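Long-range contacts in Endonuclease/exonuclease/phosphatase (Leptotrichia buccalis C-1013-b, PDB 3TEB), which probably acts as a magnesium-binding nuclease or related hydrolase of the DNase I-like endonuclease/exonuclease/phosphatase family: residues Thr8-Ala13 with Ile253-Phe258; Asp24-Thr29 with Val244-Lys249; Ile210-Ser215 with Arg227-Phe232; Ile38-Val43 with Gly94-Thr99; Ser141-Leu146 with Asp176-Ala181. All blocks are in the same frame, centred on the assembly; numbering follows the deposited sequence.

Interaction 1. Residues Thr8-Ala13 with Ile253-Phe258; sequences TVNVHA and IVSDHF
Over one face of the His12 ring lies the carboxylate of Asp256, with OD2 3.3 Å above the plane at its centre and the two flat groups within 16° of parallel. One face of the His257 ring is covered by the Asn10 side chain: ND2 stands 3.9 Å above the ring centre, CB makes a CH-pi contact over that face, and the planes differ by 11°. Asp256 CG occupies the edge of the His257 ring. The Ser255 hydroxyl OG donates a 2.6 Å hydrogen bond to Asn10 O and also touches His12 CB. Asn10 OD1 accepts from His12 N at 3.2 Å, an Asx turn that shapes the bend just past the strand. With CG anti to the backbone N (chi1 -157°), the His12 ring is set out toward Asp256. An alanine in place of His12 would probably leave the Asp256 carboxylate without its stacking ring and Glu16 without the partner it finds in ND1. The amide ND2 of Asn10 bonds to Glu42, and Asp256, a magnesium ligand of this protein, has its side chain about 4 Å from the ion, so the contact lines the metal site. Strand 4-10 leads into it between strands 37-46 and 259-264, while Val11 and Ala13 rest on Tyr61 of helix 61-69 and Thr8 meets Ile231 of strand 225-233.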
# COMPACT_ATOMS: atom_id res chain seq x y z
N THR A 8 1.95 1.83 5.17
CA THR A 8 1.22 1.01 4.18
C THR A 8 0.18 0.14 4.88
O THR A 8 0.46 -0.47 5.91
CB THR A 8 2.15 0.13 3.29
OG1 THR A 8 1.36 -0.56 2.31
CG2 THR A 8 2.89 -0.92 4.13
N VAL A 9 -1.02 0.06 4.32
CA VAL A 9 -2.09 -0.66 4.98
C VAL A 9 -3.14 -1.15 3.98
O VAL A 9 -3.68 -0.37 3.20
CB VAL A 9 -2.69 0.17 6.16
CG1 VAL A 9 -3.13 1.54 5.72
CG2 VAL A 9 -3.81 -0.55 6.81
N ASN A 10 -3.38 -2.45 4.00
CA ASN A 10 -4.48 -3.06 3.25
C ASN A 10 -5.73 -2.80 4.05
O ASN A 10 -5.87 -3.31 5.16
CB ASN A 10 -4.24 -4.56 3.12
CG ASN A 10 -5.35 -5.27 2.39
OD1 ASN A 10 -6.54 -5.03 2.64
ND2 ASN A 10 -4.98 -6.17 1.47
N VAL A 11 -6.65 -1.99 3.53
CA VAL A 11 -7.70 -1.46 4.41
C VAL A 11 -8.99 -2.26 4.43
O VAL A 11 -9.91 -1.94 5.19
CB VAL A 11 -7.99 0.03 4.15
CG1 VAL A 11 -6.89 0.88 4.77
CG2 VAL A 11 -8.17 0.31 2.66
N HIS A 12 -9.03 -3.31 3.61
CA HIS A 12 -10.20 -4.16 3.47
C HIS A 12 -11.46 -3.29 3.41
O HIS A 12 -12.43 -3.52 4.13
CB HIS A 12 -10.24 -5.15 4.63
CG HIS A 12 -11.02 -6.40 4.36
ND1 HIS A 12 -11.81 -7.01 5.31
CD2 HIS A 12 -11.13 -7.17 3.24
CE1 HIS A 12 -12.37 -8.09 4.80
NE2 HIS A 12 -11.98 -8.21 3.54
N ALA A 13 -11.43 -2.27 2.55
CA ALA A 13 -12.46 -1.22 2.53
C ALA A 13 -13.92 -1.68 2.41
O ALA A 13 -14.28 -2.35 1.43
CB ALA A 13 -12.15 -0.25 1.42
N ILE A 253 -7.12 -2.15 15.88
CA ILE A 253 -7.27 -2.84 14.58
C ILE A 253 -8.23 -2.10 13.63
O ILE A 253 -9.32 -1.72 14.04
CB ILE A 253 -7.70 -4.33 14.79
CG1 ILE A 253 -6.48 -5.19 15.13
CG2 ILE A 253 -8.38 -4.91 13.57
CD1 ILE A 253 -6.79 -6.67 15.40
N VAL A 254 -7.84 -1.90 12.37
CA VAL A 254 -8.71 -1.20 11.39
C VAL A 254 -9.01 -2.00 10.13
O VAL A 254 -9.78 -1.57 9.28
CB VAL A 254 -8.16 0.18 10.96
CG1 VAL A 254 -7.94 1.06 12.17
CG2 VAL A 254 -6.88 0.03 10.14
N SER A 255 -8.41 -3.18 10.02
CA SER A 255 -8.59 -4.02 8.86
C SER A 255 -8.42 -5.50 9.22
O SER A 255 -8.38 -5.86 10.39
CB SER A 255 -7.58 -3.62 7.81
OG SER A 255 -7.75 -4.39 6.64
N ASP A 256 -8.35 -6.36 8.20
CA ASP A 256 -7.99 -7.76 8.42
C ASP A 256 -6.49 -8.00 8.24
O ASP A 256 -6.01 -9.13 8.40
CB ASP A 256 -8.85 -8.72 7.57
CG ASP A 256 -8.65 -8.56 6.06
OD1 ASP A 256 -7.92 -7.64 5.60
OD2 ASP A 256 -9.25 -9.36 5.32
N HIS A 257 -5.76 -6.93 7.90
CA HIS A 257 -4.30 -6.88 7.88
C HIS A 257 -3.89 -5.77 8.82
O HIS A 257 -4.63 -4.80 8.97
CB HIS A 257 -3.80 -6.47 6.50
CG HIS A 257 -3.86 -7.54 5.46
ND1 HIS A 257 -2.76 -7.94 4.73
CD2 HIS A 257 -4.90 -8.28 4.99
CE1 HIS A 257 -3.11 -8.88 3.88
NE2 HIS A 257 -4.41 -9.10 4.01
N PHE A 258 -2.71 -5.88 9.44
CA PHE A 258 -2.14 -4.74 10.16
C PHE A 258 -1.28 -3.93 9.20
O PHE A 258 -0.87 -4.41 8.13
CB PHE A 258 -1.30 -5.18 11.35
CG PHE A 258 -1.91 -6.27 12.18
CD1 PHE A 258 -3.27 -6.26 12.50
CD2 PHE A 258 -1.12 -7.30 12.68
CE1 PHE A 258 -3.83 -7.27 13.27
CE2 PHE A 258 -1.66 -8.31 13.45
CZ PHE A 258 -3.01 -8.29 13.75

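Interaction 2. Residues Asp24-Thr29 with Val244-Lys249; sequences DILART and VIFNNK
Apolar contacts dominate the meeting of Leu26, Thr29 and Ile25 with the ring of Phe246. Leu26 CD1 touches Phe246 CE2 at 3.7 Å, the two side chains crossing at about a right angle, and Ile25 CG2 lies more loosely, 4.3 Å from Phe246 CE1. Leu26 CG is anti to its backbone N (chi1 -178°), and chi2 (48°) then sets CD1 against the ring. Beside the ring, Thr29 CG2 meets Ile245 CD1 at 3.9 Å. An aromatic edge contact comes next: Thr29 and Phe246 reach toward each other tip to tip, with Thr29 CB in the ring plane and OG1 close to that plane, 3.3 Å from CE1. Ile245 CG1, from the same segment as Phe246, covers the centre of one ring face. The polar bonds stay within each segment. Ile25 O is gripped twice, by Thr29 OG1 at 2.6 Å and by Thr29 N at 3.1 Å, which arrive from opposite faces of the carbonyl plane; the hydroxyl presented to the aromatic edge is thereby satisfied by its own helix. Arg28 NE forms a salt bridge with Asp24 OD2, and Asn247 OD1 accepts from Lys249 N in an Asx turn. Leu26 also packs on Tyr61 and Leu65 of helix 61-69. The whole joins an outer helix to the end of strand 239-245 and the loop after it, in one of the two central sheets of the layered DNase I-like alpha/beta sandwich.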
# COMPACT_ATOMS: atom_id res chain seq x y z
N ASP A 24 -12.27 6.12 11.47
CA ASP A 24 -11.92 7.18 12.39
C ASP A 24 -10.56 6.95 13.08
O ASP A 24 -9.77 7.88 13.17
CB ASP A 24 -13.01 7.38 13.42
CG ASP A 24 -13.02 8.79 13.98
OD1 ASP A 24 -13.28 9.73 13.18
OD2 ASP A 24 -12.77 8.94 15.21
N ILE A 25 -10.31 5.73 13.55
CA ILE A 25 -9.02 5.33 14.11
C ILE A 25 -7.90 5.64 13.11
O ILE A 25 -6.89 6.25 13.45
CB ILE A 25 -8.92 3.81 14.37
CG1 ILE A 25 -10.13 3.23 15.13
CG2 ILE A 25 -7.56 3.47 14.99
CD1 ILE A 25 -10.02 3.24 16.60
N LEU A 26 -8.08 5.19 11.88
CA LEU A 26 -7.07 5.38 10.85
C LEU A 26 -6.80 6.85 10.64
O LEU A 26 -5.65 7.27 10.69
CB LEU A 26 -7.52 4.73 9.55
CG LEU A 26 -6.66 4.73 8.30
CD1 LEU A 26 -5.21 4.31 8.57
CD2 LEU A 26 -7.34 3.78 7.31
N ALA A 27 -7.86 7.63 10.43
CA ALA A 27 -7.76 9.07 10.23
C ALA A 27 -7.03 9.77 11.38
O ALA A 27 -6.02 10.43 11.14
CB ALA A 27 -9.12 9.68 10.00
N ARG A 28 -7.53 9.61 12.61
CA ARG A 28 -6.88 10.15 13.82
C ARG A 28 -5.38 9.87 13.91
O ARG A 28 -4.61 10.71 14.38
CB ARG A 28 -7.53 9.56 15.07
CG ARG A 28 -8.85 10.15 15.45
CD ARG A 28 -9.39 9.50 16.73
NE ARG A 28 -10.61 10.15 17.20
CZ ARG A 28 -10.63 11.30 17.87
NH1 ARG A 28 -9.50 11.94 18.15
NH2 ARG A 28 -11.78 11.83 18.26
N THR A 29 -4.98 8.67 13.49
CA THR A 29 -3.61 8.23 13.57
C THR A 29 -2.79 9.00 12.56
O THR A 29 -1.83 9.67 12.93
CB THR A 29 -3.47 6.72 13.27
OG1 THR A 29 -4.39 5.98 14.08
CG2 THR A 29 -2.04 6.25 13.54
N VAL A 244 5.08 -2.52 13.14
CA VAL A 244 3.72 -2.85 12.74
C VAL A 244 2.79 -1.92 13.51
O VAL A 244 3.12 -1.50 14.62
CB VAL A 244 3.40 -4.34 13.00
CG1 VAL A 244 1.95 -4.66 12.63
CG2 VAL A 244 4.35 -5.22 12.20
N ILE A 245 1.66 -1.58 12.90
CA ILE A 245 0.69 -0.68 13.51
C ILE A 245 -0.74 -1.20 13.23
O ILE A 245 -0.97 -1.96 12.26
CB ILE A 245 0.91 0.79 13.06
CG1 ILE A 245 -0.04 1.74 13.78
CG2 ILE A 245 0.79 0.93 11.55
CD1 ILE A 245 0.37 3.18 13.69
N PHE A 246 -1.68 -0.79 14.09
CA PHE A 246 -3.09 -1.21 14.05
C PHE A 246 -3.24 -2.70 14.31
O PHE A 246 -3.87 -3.41 13.53
CB PHE A 246 -3.78 -0.82 12.73
CG PHE A 246 -3.63 0.62 12.37
CD1 PHE A 246 -3.99 1.62 13.27
CD2 PHE A 246 -3.12 0.99 11.14
CE1 PHE A 246 -3.84 2.96 12.95
CE2 PHE A 246 -2.96 2.33 10.80
CZ PHE A 246 -3.33 3.32 11.70
N ASN A 247 -2.67 -3.15 15.42
CA ASN A 247 -2.63 -4.56 15.77
C ASN A 247 -3.05 -4.78 17.22
O ASN A 247 -2.63 -5.75 17.86
CB ASN A 247 -1.22 -5.09 15.54
CG ASN A 247 -0.19 -4.41 16.43
OD1 ASN A 247 -0.47 -3.41 17.09
ND2 ASN A 247 1.01 -4.97 16.47
N ASN A 248 -3.88 -3.87 17.73
CA ASN A 248 -4.27 -3.77 19.15
C ASN A 248 -3.14 -3.64 20.17
O ASN A 248 -3.40 -3.63 21.38
CB ASN A 248 -5.28 -4.86 19.56
CG ASN A 248 -6.66 -4.63 18.94
OD1 ASN A 248 -7.08 -3.50 18.70
ND2 ASN A 248 -7.37 -5.72 18.69
N LYS A 249 -1.90 -3.56 19.68
CA LYS A 249 -0.73 -3.28 20.51
C LYS A 249 -0.27 -1.85 20.27
O LYS A 249 -0.42 -0.99 21.13
CB LYS A 249 0.39 -4.29 20.25
CG LYS A 249 0.31 -5.53 21.14
CD LYS A 249 1.13 -6.69 20.60
CE LYS A 249 0.34 -7.48 19.56
NZ LYS A 249 1.23 -8.29 18.68

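Interaction 3. Residues Ile210-Ser215 with Arg227-Phe232; sequences ITVDKS and RLDYIF
Leu228 N donates to Thr211 OG1 at 2.9 Å in a nearly straight bond (162° at the hydrogen), and the same hydroxyl donates to Asp229 OD1 at 3.1 Å. This pair of bonds belongs to a beta hairpin, strand 212-213 against strand 225-233, whose pairing is interrupted by a classic beta bulge where Thr211 and Val212 both face Lys226. Thr211 OG1 stands between its backbone N and carbonyl carbon (chi1 55°), which turns it to its partners on the facing segment. Asp229 OD1 uses its anti lone pair for the threonine and also accepts from His257 ND1; this second bond is consistent with the aspartate-histidine pair of the family, and Thr211 would then act as a second-shell residue that probably steadies Asp229. Farther out, Arg227 turns its guanidinium away to a salt bridge with Asp198. Packing completes the contact: Thr211 CG2 rests 3.9 Å from Asp229 CB, and Val212 CG2 meets Leu228 CD1 at 3.8 Å.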
# COMPACT_ATOMS: atom_id res chain seq x y z
N ILE A 210 5.05 -9.22 12.13
CA ILE A 210 3.81 -9.91 11.75
C ILE A 210 2.74 -8.92 11.27
O ILE A 210 2.41 -7.98 11.99
CB ILE A 210 3.28 -10.74 12.95
CG1 ILE A 210 4.31 -11.80 13.37
CG2 ILE A 210 1.91 -11.39 12.67
CD1 ILE A 210 4.85 -12.66 12.21
N THR A 211 2.21 -9.14 10.07
CA THR A 211 1.15 -8.27 9.52
C THR A 211 -0.25 -8.89 9.42
O THR A 211 -1.23 -8.17 9.28
CB THR A 211 1.50 -7.64 8.14
OG1 THR A 211 1.84 -8.66 7.19
CG2 THR A 211 2.65 -6.67 8.27
N VAL A 212 -0.32 -10.21 9.45
CA VAL A 212 -1.61 -10.90 9.46
C VAL A 212 -1.59 -11.89 10.61
O VAL A 212 -0.63 -12.65 10.75
CB VAL A 212 -1.87 -11.65 8.14
CG1 VAL A 212 -3.24 -12.30 8.15
CG2 VAL A 212 -1.76 -10.70 6.97
N ASP A 213 -2.64 -11.87 11.42
CA ASP A 213 -2.76 -12.76 12.57
C ASP A 213 -4.15 -13.39 12.52
O ASP A 213 -5.15 -12.67 12.49
CB ASP A 213 -2.56 -11.96 13.85
CG ASP A 213 -2.50 -12.83 15.11
OD1 ASP A 213 -3.12 -13.91 15.17
OD2 ASP A 213 -1.84 -12.38 16.07
N LYS A 214 -4.23 -14.71 12.49
CA LYS A 214 -5.53 -15.38 12.46
C LYS A 214 -5.84 -16.13 13.78
O LYS A 214 -5.85 -17.36 13.82
CB LYS A 214 -5.64 -16.33 11.26
CG LYS A 214 -5.53 -15.65 9.91
CD LYS A 214 -5.86 -16.63 8.79
CE LYS A 214 -5.33 -16.16 7.43
NZ LYS A 214 -6.18 -15.13 6.77
N SER A 215 -6.10 -15.37 14.85
CA SER A 215 -6.42 -15.95 16.15
C SER A 215 -7.90 -16.30 16.23
O SER A 215 -8.74 -15.64 15.61
CB SER A 215 -6.05 -14.98 17.27
OG SER A 215 -4.71 -14.53 17.11
N ARG A 227 3.91 -12.60 7.71
CA ARG A 227 4.35 -11.30 7.25
C ARG A 227 4.12 -11.26 5.74
O ARG A 227 4.91 -11.82 4.96
CB ARG A 227 5.81 -11.07 7.62
CG ARG A 227 6.30 -9.66 7.42
CD ARG A 227 7.67 -9.45 8.01
NE ARG A 227 8.57 -8.88 7.01
CZ ARG A 227 9.71 -9.44 6.62
NH1 ARG A 227 10.14 -10.56 7.18
NH2 ARG A 227 10.44 -8.86 5.69
N LEU A 228 3.02 -10.63 5.34
CA LEU A 228 2.54 -10.65 3.97
C LEU A 228 2.67 -9.29 3.28
O LEU A 228 2.67 -9.19 2.05
CB LEU A 228 1.08 -11.04 3.95
CG LEU A 228 0.65 -12.46 4.29
CD1 LEU A 228 -0.80 -12.63 3.87
CD2 LEU A 228 1.52 -13.50 3.60
N ASP A 229 2.75 -8.24 4.11
CA ASP A 229 2.84 -6.86 3.64
C ASP A 229 4.29 -6.40 3.74
O ASP A 229 5.03 -6.83 4.64
CB ASP A 229 1.95 -5.96 4.49
CG ASP A 229 0.46 -6.34 4.41
OD1 ASP A 229 0.05 -7.32 5.08
OD2 ASP A 229 -0.29 -5.63 3.70
N TYR A 230 4.72 -5.53 2.83
CA TYR A 230 6.11 -5.07 2.82
C TYR A 230 6.29 -3.63 2.39
O TYR A 230 5.39 -3.01 1.85
CB TYR A 230 6.95 -5.92 1.87
CG TYR A 230 6.93 -7.40 2.13
CD1 TYR A 230 7.88 -8.00 2.95
CD2 TYR A 230 5.97 -8.22 1.53
CE1 TYR A 230 7.88 -9.36 3.18
CE2 TYR A 230 5.96 -9.58 1.75
CZ TYR A 230 6.92 -10.15 2.57
OH TYR A 230 6.91 -11.51 2.79
N ILE A 231 7.50 -3.13 2.63
CA ILE A 231 7.98 -1.93 1.99
C ILE A 231 9.38 -2.23 1.43
O ILE A 231 10.35 -2.36 2.17
CB ILE A 231 7.94 -0.72 2.95
CG1 ILE A 231 6.49 -0.28 3.13
CG2 ILE A 231 8.72 0.46 2.38
CD1 ILE A 231 6.23 0.48 4.38
N PHE A 232 9.45 -2.38 0.10
CA PHE A 232 10.69 -2.67 -0.60
C PHE A 232 11.29 -1.40 -1.18
O PHE A 232 10.61 -0.38 -1.32
CB PHE A 232 10.45 -3.66 -1.75
CG PHE A 232 9.99 -5.02 -1.31
CD1 PHE A 232 10.82 -5.84 -0.55
CD2 PHE A 232 8.73 -5.48 -1.66
CE1 PHE A 232 10.39 -7.10 -0.13
CE2 PHE A 232 8.30 -6.74 -1.26
CZ PHE A 232 9.13 -7.55 -0.49

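Interaction 4. Residues Ile38-Val43 with Gly94-Thr99; sequences IAMQEV and GVAVIT. With MG (magnesium ion), chain C.
Strand 38-41 runs antiparallel to strand 94-99, axes 4.7 Å apart at 167°, with Ile38-Ile98 and Met40-Ala96 as hydrogen-bonded pairs before a G1 beta bulge sets both Glu42 and Val43 against Gly94. Glu42 N is thus turned from the usual pairing and donates instead to a water, which in turn donates to Gly94 O. On one face, Ile38 and Ile98 lie side by side, pointing the same way, with CB atoms 4.0 Å apart. Met40, present as selenomethionine, folds back at chi3 (-67°), which brings CE against the Ile98 side chain and 4.0 Å from Ala96 CB; Val43 CG2 adds to this row at 4.3 Å from the same CB. At the bulge the Glu42 side chain points away from strand 94-99: OE2 binds the magnesium ion and also accepts from Asn10 ND2. The apolar face of Met40, Val43 and Ile98 is covered by helix 61-69, with Leu79 of strand 78-84 beside Ala96 and Ile98, whereas Ala39 and Val97 meet Ser141 of strand 135-143 in the opposing sheet.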
# COMPACT_ATOMS: atom_id res chain seq x y z
N ILE A 38 1.01 7.71 2.45
CA ILE A 38 0.23 6.54 2.84
C ILE A 38 -0.11 5.70 1.62
O ILE A 38 -0.68 6.21 0.65
CB ILE A 38 -1.07 6.94 3.54
CG1 ILE A 38 -0.78 7.68 4.85
CG2 ILE A 38 -1.90 5.70 3.83
CD1 ILE A 38 -0.87 9.18 4.75
N ALA A 39 0.27 4.42 1.65
CA ALA A 39 -0.07 3.51 0.56
C ALA A 39 -1.19 2.58 1.02
O ALA A 39 -1.12 2.00 2.10
CB ALA A 39 1.16 2.73 0.11
N MSE A 40 -2.24 2.46 0.22
CA MSE A 40 -3.41 1.67 0.60
C MSE A 40 -3.82 0.69 -0.48
O MSE A 40 -3.80 1.03 -1.68
CB MSE A 40 -4.58 2.59 0.91
CG MSE A 40 -4.43 3.29 2.23
SE MSE A 40 -5.93 4.48 2.52
CE MSE A 40 -5.54 5.75 1.09
N GLN A 41 -4.19 -0.52 -0.05
CA GLN A 41 -4.70 -1.54 -0.95
C GLN A 41 -6.11 -1.97 -0.53
O GLN A 41 -6.56 -1.67 0.59
CB GLN A 41 -3.78 -2.75 -0.98
CG GLN A 41 -2.32 -2.43 -1.26
CD GLN A 41 -1.59 -1.89 -0.04
OE1 GLN A 41 -1.80 -2.37 1.08
NE2 GLN A 41 -0.75 -0.87 -0.25
N GLU A 42 -6.78 -2.68 -1.42
CA GLU A 42 -8.18 -3.09 -1.22
C GLU A 42 -9.00 -1.84 -0.85
O GLU A 42 -9.71 -1.82 0.14
CB GLU A 42 -8.33 -4.27 -0.20
CG GLU A 42 -7.66 -5.62 -0.60
CD GLU A 42 -8.22 -6.87 0.16
OE1 GLU A 42 -9.41 -7.22 -0.01
OE2 GLU A 42 -7.46 -7.54 0.91
N VAL A 43 -8.87 -0.79 -1.65
CA VAL A 43 -9.65 0.42 -1.48
C VAL A 43 -10.84 0.30 -2.41
O VAL A 43 -10.66 0.19 -3.62
CB VAL A 43 -8.84 1.68 -1.83
CG1 VAL A 43 -9.72 2.90 -1.86
CG2 VAL A 43 -7.72 1.88 -0.84
N GLY A 94 -9.40 -1.23 -5.85
CA GLY A 94 -8.26 -0.50 -6.37
C GLY A 94 -7.23 -0.26 -5.30
O GLY A 94 -7.29 -0.83 -4.22
N VAL A 95 -6.25 0.58 -5.62
CA VAL A 95 -5.23 0.94 -4.65
C VAL A 95 -5.18 2.43 -4.63
O VAL A 95 -5.68 3.08 -5.54
CB VAL A 95 -3.84 0.38 -5.04
CG1 VAL A 95 -3.78 -1.12 -4.81
CG2 VAL A 95 -3.50 0.70 -6.48
N ALA A 96 -4.60 2.99 -3.57
CA ALA A 96 -4.46 4.44 -3.51
C ALA A 96 -3.18 4.86 -2.83
O ALA A 96 -2.47 4.05 -2.23
CB ALA A 96 -5.65 5.05 -2.83
N VAL A 97 -2.85 6.14 -2.97
CA VAL A 97 -1.76 6.75 -2.25
C VAL A 97 -2.27 8.09 -1.74
O VAL A 97 -2.88 8.84 -2.49
CB VAL A 97 -0.54 7.04 -3.16
CG1 VAL A 97 0.54 7.74 -2.39
CG2 VAL A 97 0.00 5.76 -3.78
N ILE A 98 -2.05 8.37 -0.47
CA ILE A 98 -2.31 9.72 0.05
C ILE A 98 -0.97 10.38 0.32
O ILE A 98 -0.00 9.71 0.71
CB ILE A 98 -3.08 9.69 1.38
CG1 ILE A 98 -4.38 8.88 1.26
CG2 ILE A 98 -3.35 11.10 1.86
CD1 ILE A 98 -5.49 9.52 0.45
N THR A 99 -0.88 11.70 0.12
CA THR A 99 0.37 12.37 0.40
C THR A 99 0.24 13.79 0.90
O THR A 99 -0.67 14.51 0.50
CB THR A 99 1.41 12.25 -0.77
OG1 THR A 99 2.63 12.89 -0.40
CG2 THR A 99 0.89 12.82 -2.09
MG MG C . -8.12 -8.88 1.88
O HOH W 1 -6.14 -3.74 -3.83

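Interaction 5. Residues Ser141-Leu146 with Asp176-Ala181; sequences SCHMNL and DFNTDA
Backbone bonds join His143 and Asp176 in a short parallel bridge: Met144 N donates to Asp176 O at 2.9 Å, and Asp176 N makes a weak bond to Cys142 O. Among side-chain polar contacts, Asn178 ND2 donates to Met144 O at 2.6 Å, the donor tilted 22° from the carbonyl plane. The His143 ring and Asp176 carboxylate lie side by side, planes 14° apart, with OD2 3.2 Å from CD2 but no hydrogen bond between them, NE2 being badly angled to OD2. Apolar and aromatic contacts follow. Met144 CG touches Phe177 CD2 at 3.6 Å, its selenium forms an oblique Met-aromatic contact, and Cys142 SG approaches the same ring obliquely. Leu146 CD2 rests 3.9 Å from Asn178 CB. An alanine in place of Asn178 would probably leave Met144 O without this donor, the CB contact with Leu146 being kept. Asp176 also receives a weak bond from Asn10. The run Asp176-Phe177-Asn178 fits the aspartate-phenylalanine-asparagine signature at the active site of DNase I-like enzymes.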
# COMPACT_ATOMS: atom_id res chain seq x y z
N SER A 141 2.15 1.84 -4.89
CA SER A 141 1.21 1.10 -4.05
C SER A 141 0.81 -0.19 -4.75
O SER A 141 0.22 -0.14 -5.83
CB SER A 141 -0.01 1.95 -3.76
OG SER A 141 -0.84 1.33 -2.79
N CYS A 142 1.14 -1.33 -4.16
CA CYS A 142 1.00 -2.61 -4.84
C CYS A 142 0.16 -3.58 -4.07
O CYS A 142 0.25 -3.65 -2.84
CB CYS A 142 2.34 -3.27 -5.04
SG CYS A 142 3.67 -2.14 -5.36
N HIS A 143 -0.64 -4.35 -4.81
CA HIS A 143 -1.37 -5.47 -4.24
C HIS A 143 -1.33 -6.63 -5.22
O HIS A 143 -2.09 -6.66 -6.20
CB HIS A 143 -2.80 -5.07 -3.89
CG HIS A 143 -3.61 -6.18 -3.31
ND1 HIS A 143 -4.94 -6.35 -3.58
CD2 HIS A 143 -3.25 -7.21 -2.51
CE1 HIS A 143 -5.39 -7.42 -2.94
NE2 HIS A 143 -4.38 -7.96 -2.28
N MSE A 144 -0.45 -7.59 -4.94
CA MSE A 144 -0.12 -8.67 -5.86
C MSE A 144 -0.97 -9.91 -5.65
O MSE A 144 -1.63 -10.04 -4.63
CB MSE A 144 1.36 -9.07 -5.72
CG MSE A 144 2.32 -7.90 -5.60
SE MSE A 144 2.40 -6.76 -7.18
CE MSE A 144 3.20 -8.03 -8.41
N ASN A 145 -0.92 -10.81 -6.63
CA ASN A 145 -1.57 -12.10 -6.53
C ASN A 145 -0.75 -13.07 -5.69
O ASN A 145 0.42 -12.78 -5.37
CB ASN A 145 -1.77 -12.69 -7.93
CG ASN A 145 -2.63 -11.82 -8.81
OD1 ASN A 145 -3.82 -11.62 -8.55
ND2 ASN A 145 -2.05 -11.28 -9.88
N LEU A 146 -1.34 -14.21 -5.33
CA LEU A 146 -0.61 -15.27 -4.65
C LEU A 146 0.57 -15.72 -5.52
O LEU A 146 0.47 -15.72 -6.74
CB LEU A 146 -1.52 -16.46 -4.34
CG LEU A 146 -2.70 -16.22 -3.38
CD1 LEU A 146 -3.69 -17.37 -3.46
CD2 LEU A 146 -2.26 -15.97 -1.93
N ASP A 176 0.74 -5.08 -0.24
CA ASP A 176 0.39 -6.45 0.08
C ASP A 176 0.89 -7.36 -1.02
O ASP A 176 0.43 -7.27 -2.16
CB ASP A 176 -1.12 -6.56 0.22
CG ASP A 176 -1.57 -7.94 0.67
OD1 ASP A 176 -0.72 -8.75 1.15
OD2 ASP A 176 -2.79 -8.22 0.54
N PHE A 177 1.83 -8.24 -0.68
CA PHE A 177 2.46 -9.10 -1.67
C PHE A 177 1.97 -10.54 -1.63
O PHE A 177 2.39 -11.37 -2.46
CB PHE A 177 3.98 -9.03 -1.56
CG PHE A 177 4.57 -7.81 -2.18
CD1 PHE A 177 4.47 -6.57 -1.52
CD2 PHE A 177 5.18 -7.86 -3.43
CE1 PHE A 177 4.99 -5.41 -2.10
CE2 PHE A 177 5.71 -6.71 -4.03
CZ PHE A 177 5.61 -5.47 -3.37
N ASN A 178 1.07 -10.83 -0.68
CA ASN A 178 0.52 -12.17 -0.48
C ASN A 178 1.59 -13.25 -0.37
O ASN A 178 1.42 -14.34 -0.90
CB ASN A 178 -0.43 -12.55 -1.62
CG ASN A 178 -1.81 -11.97 -1.44
OD1 ASN A 178 -2.40 -12.06 -0.36
ND2 ASN A 178 -2.35 -11.40 -2.51
N THR A 179 2.69 -12.93 0.31
CA THR A 179 3.83 -13.84 0.40
C THR A 179 4.43 -13.83 1.80
O THR A 179 4.89 -12.81 2.28
CB THR A 179 4.92 -13.45 -0.60
OG1 THR A 179 4.37 -13.50 -1.92
CG2 THR A 179 6.08 -14.40 -0.53
N ASP A 180 4.43 -14.99 2.45
CA ASP A 180 4.94 -15.09 3.80
C ASP A 180 6.46 -15.22 3.81
O ASP A 180 7.01 -16.21 3.32
CB ASP A 180 4.30 -16.27 4.53
CG ASP A 180 4.42 -16.16 6.05
OD1 ASP A 180 4.83 -15.09 6.56
OD2 ASP A 180 4.09 -17.16 6.74
N ALA A 181 7.13 -14.22 4.38
CA ALA A 181 8.58 -14.20 4.53
C ALA A 181 9.09 -15.34 5.42
O ALA A 181 10.26 -15.71 5.38
CB ALA A 181 9.01 -12.88 5.10

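Overall arrangement
All five contacts are largely buried, yet their chemistry follows their place in the fold. Interaction 4 is the most central, a regular strand pair about 5 Å from the chain centre, held by backbone bonds and an apolar face. Interaction 1 joins a strand of the same sheet to a loop, and strands 4-10 and 37-46 are neighbours there. Interactions 3 and 5 belong to the opposing sheet; interaction 5 mixes a short backbone bridge with side-chain bonds, while interaction 3 turns on a threonine hydroxyl. Interaction 2 is the outlier, an apolar helix-to-sheet contact about 15 Å from the centre, toward the periphery. Interactions 1, 3, 4 and 5 converge on the metal site with polar side chains, which interaction 2 does not reach.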